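Local coordinates for protein 1-pyrroline-5-carboxylate dehydrogenase (Thermus thermophilus, PDB 1UZB) that probably oxidises the semialdehyde formed from 1-pyrroline-5-carboxylate to glutamate in the breakdown of proline, at residues R28-R31 against E32-R36. Sequence-based numbering, arbitrary orientation.
Sequences RRVR and EEFGR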
loop_
_atom_site.group_PDB
_atom_site.type_symbol
_atom_site.label_atom_id
_atom_site.label_comp_id
_atom_site.label_asym_id
_atom_site.label_seq_id
_atom_site.Cartn_x
_atom_site.Cartn_y
_atom_site.Cartn_z
ATOM N N ARG A 28 -7.297 17.957 -47.817
ATOM C CA ARG A 28 -7.646 17.761 -49.214
ATOM C C ARG A 28 -8.561 16.551 -49.401
ATOM O O ARG A 28 -9.561 16.632 -50.116
ATOM C CB ARG A 28 -6.372 17.630 -50.055
ATOM C CG ARG A 28 -5.680 18.965 -50.273
ATOM C CD ARG A 28 -4.263 18.822 -50.796
ATOM N NE ARG A 28 -3.715 20.133 -51.117
ATOM C CZ ARG A 28 -2.430 20.458 -51.045
ATOM N NH1 ARG A 28 -1.530 19.563 -50.659
ATOM N NH2 ARG A 28 -2.049 21.689 -51.349
ATOM N N ARG A 29 -8.239 15.435 -48.753
ATOM C CA ARG A 29 -9.073 14.246 -48.885
ATOM C C ARG A 29 -10.473 14.454 -48.310
ATOM O O ARG A 29 -11.457 14.006 -48.896
ATOM C CB ARG A 29 -8.402 13.042 -48.226
ATOM C CG ARG A 29 -7.135 12.614 -48.939
ATOM C CD ARG A 29 -6.727 11.212 -48.547
ATOM N NE ARG A 29 -5.493 10.806 -49.211
ATOM C CZ ARG A 29 -4.992 9.578 -49.163
ATOM N NH1 ARG A 29 -5.622 8.631 -48.484
ATOM N NH2 ARG A 29 -3.856 9.298 -49.788
ATOM N N VAL A 30 -10.569 15.128 -47.168
ATOM C CA VAL A 30 -11.875 15.389 -46.573
ATOM C C VAL A 30 -12.696 16.279 -47.507
ATOM O O VAL A 30 -13.873 16.017 -47.746
ATOM C CB VAL A 30 -11.739 16.071 -45.192
ATOM C CG1 VAL A 30 -13.089 16.607 -44.731
ATOM C CG2 VAL A 30 -11.206 15.071 -44.177
ATOM N N ARG A 31 -12.066 17.321 -48.042
ATOM C CA ARG A 31 -12.741 18.240 -48.952
ATOM C C ARG A 31 -13.209 17.514 -50.210
ATOM O O ARG A 31 -14.301 17.773 -50.719
ATOM C CB ARG A 31 -11.802 19.383 -49.344
ATOM C CG ARG A 31 -12.405 20.381 -50.325
ATOM C CD ARG A 31 -13.529 21.187 -49.693
ATOM N NE ARG A 31 -14.152 22.102 -50.648
ATOM C CZ ARG A 31 -14.918 21.717 -51.663
ATOM N NH1 ARG A 31 -15.164 20.429 -51.862
ATOM N NH2 ARG A 31 -15.441 22.619 -52.483
ATOM N N GLU A 32 -12.381 16.605 -50.707
ATOM C CA GLU A 32 -12.713 15.847 -51.907
ATOM C C GLU A 32 -13.839 14.856 -51.627
ATOM O O GLU A 32 -14.442 14.303 -52.549
ATOM C CB GLU A 32 -11.464 15.122 -52.415
ATOM C CG GLU A 32 -10.416 16.076 -52.989
ATOM C CD GLU A 32 -9.040 15.450 -53.141
ATOM O OE1 GLU A 32 -8.135 16.135 -53.664
ATOM O OE2 GLU A 32 -8.854 14.283 -52.734
ATOM N N GLU A 33 -14.125 14.662 -50.343
ATOM C CA GLU A 33 -15.163 13.747 -49.885
ATOM C C GLU A 33 -16.490 14.465 -49.613
ATOM O O GLU A 33 -17.490 13.831 -49.281
ATOM C CB GLU A 33 -14.677 13.040 -48.615
ATOM C CG GLU A 33 -15.663 12.078 -47.981
ATOM C CD GLU A 33 -15.112 11.457 -46.713
ATOM O OE1 GLU A 33 -14.765 12.213 -45.780
ATOM O OE2 GLU A 33 -15.022 10.212 -46.649
ATOM N N PHE A 34 -16.492 15.789 -49.752
ATOM C CA PHE A 34 -17.702 16.582 -49.534
ATOM C C PHE A 34 -18.891 15.988 -50.285
ATOM O O PHE A 34 -18.771 15.606 -51.452
ATOM C CB PHE A 34 -17.482 18.024 -50.009
ATOM C CG PHE A 34 -16.937 18.955 -48.951
ATOM C CD1 PHE A 34 -16.187 18.472 -47.882
ATOM C CD2 PHE A 34 -17.143 20.327 -49.054
ATOM C CE1 PHE A 34 -15.649 19.345 -46.932
ATOM C CE2 PHE A 34 -16.610 21.207 -48.112
ATOM C CZ PHE A 34 -15.861 20.712 -47.048
ATOM N N GLY A 35 -20.036 15.911 -49.616
ATOM C CA GLY A 35 -21.230 15.376 -50.252
ATOM C C GLY A 35 -21.552 13.942 -49.881
ATOM O O GLY A 35 -22.624 13.436 -50.217
ATOM N N ARG A 36 -20.628 13.282 -49.191
ATOM C CA ARG A 36 -20.821 11.898 -48.777
ATOM C C ARG A 36 -22.038 11.762 -47.865
ATOM O O ARG A 36 -22.355 12.674 -47.102
ATOM C CB ARG A 36 -19.570 11.399 -48.054
ATOM C CG ARG A 36 -19.646 9.960 -47.576
ATOM C CD ARG A 36 -18.351 9.561 -46.892
ATOM N NE ARG A 36 -18.424 8.234 -46.290
ATOM C CZ ARG A 36 -17.472 7.711 -45.524
ATOM N NH1 ARG A 36 -16.372 8.405 -45.265
ATOM N NH2 ARG A 36 -17.623 6.497 -45.014
HETATM O O HOH W 1 -15.592 14.694 -45.852
#
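Glu32 N bonds to Arg28 O at 2.9 Å, then Glu33 N to Val30 O and Phe34 N to Arg31 O, each of the last two donors lying above its carbonyl plane. A type II turn from Glu33 to Arg36 follows; at its backbone angles a side chain on Gly35 would jam against the carbonyl O of Phe34, which calls for glycine. The guanidinium of Arg31 lies flat on the Phe34 ring, planes 9° apart and centres 4.4 Å apart, a cation-pi stack. With CG anti to the backbone N (chi1 178°) and a bend at chi2, the chain sets CD over the same ring face, 3.6 Å from the centroid of Phe34. Were Phe34 exchanged for an alanine, the Arg31 guanidinium would probably lose its flat support and be freer to turn. Glu33, extended, reaches Arg36, whose NH1 meets OE2 at 2.6 Å in a salt bridge across the turn; a water joins Glu33 OE1 to Val30 O. Lys218 and Glu221 of helix 213-226 pair with Glu33 and Arg36. Val30 packs on helix 113-124, whose Tyr122 meets Phe34 edge-to-face, while beyond the turn the chain enters strand 36-42, and backbone hydrogen bonds of Gly35 with Val65 and Arg36 with Thr67 pair it with strand 64-69.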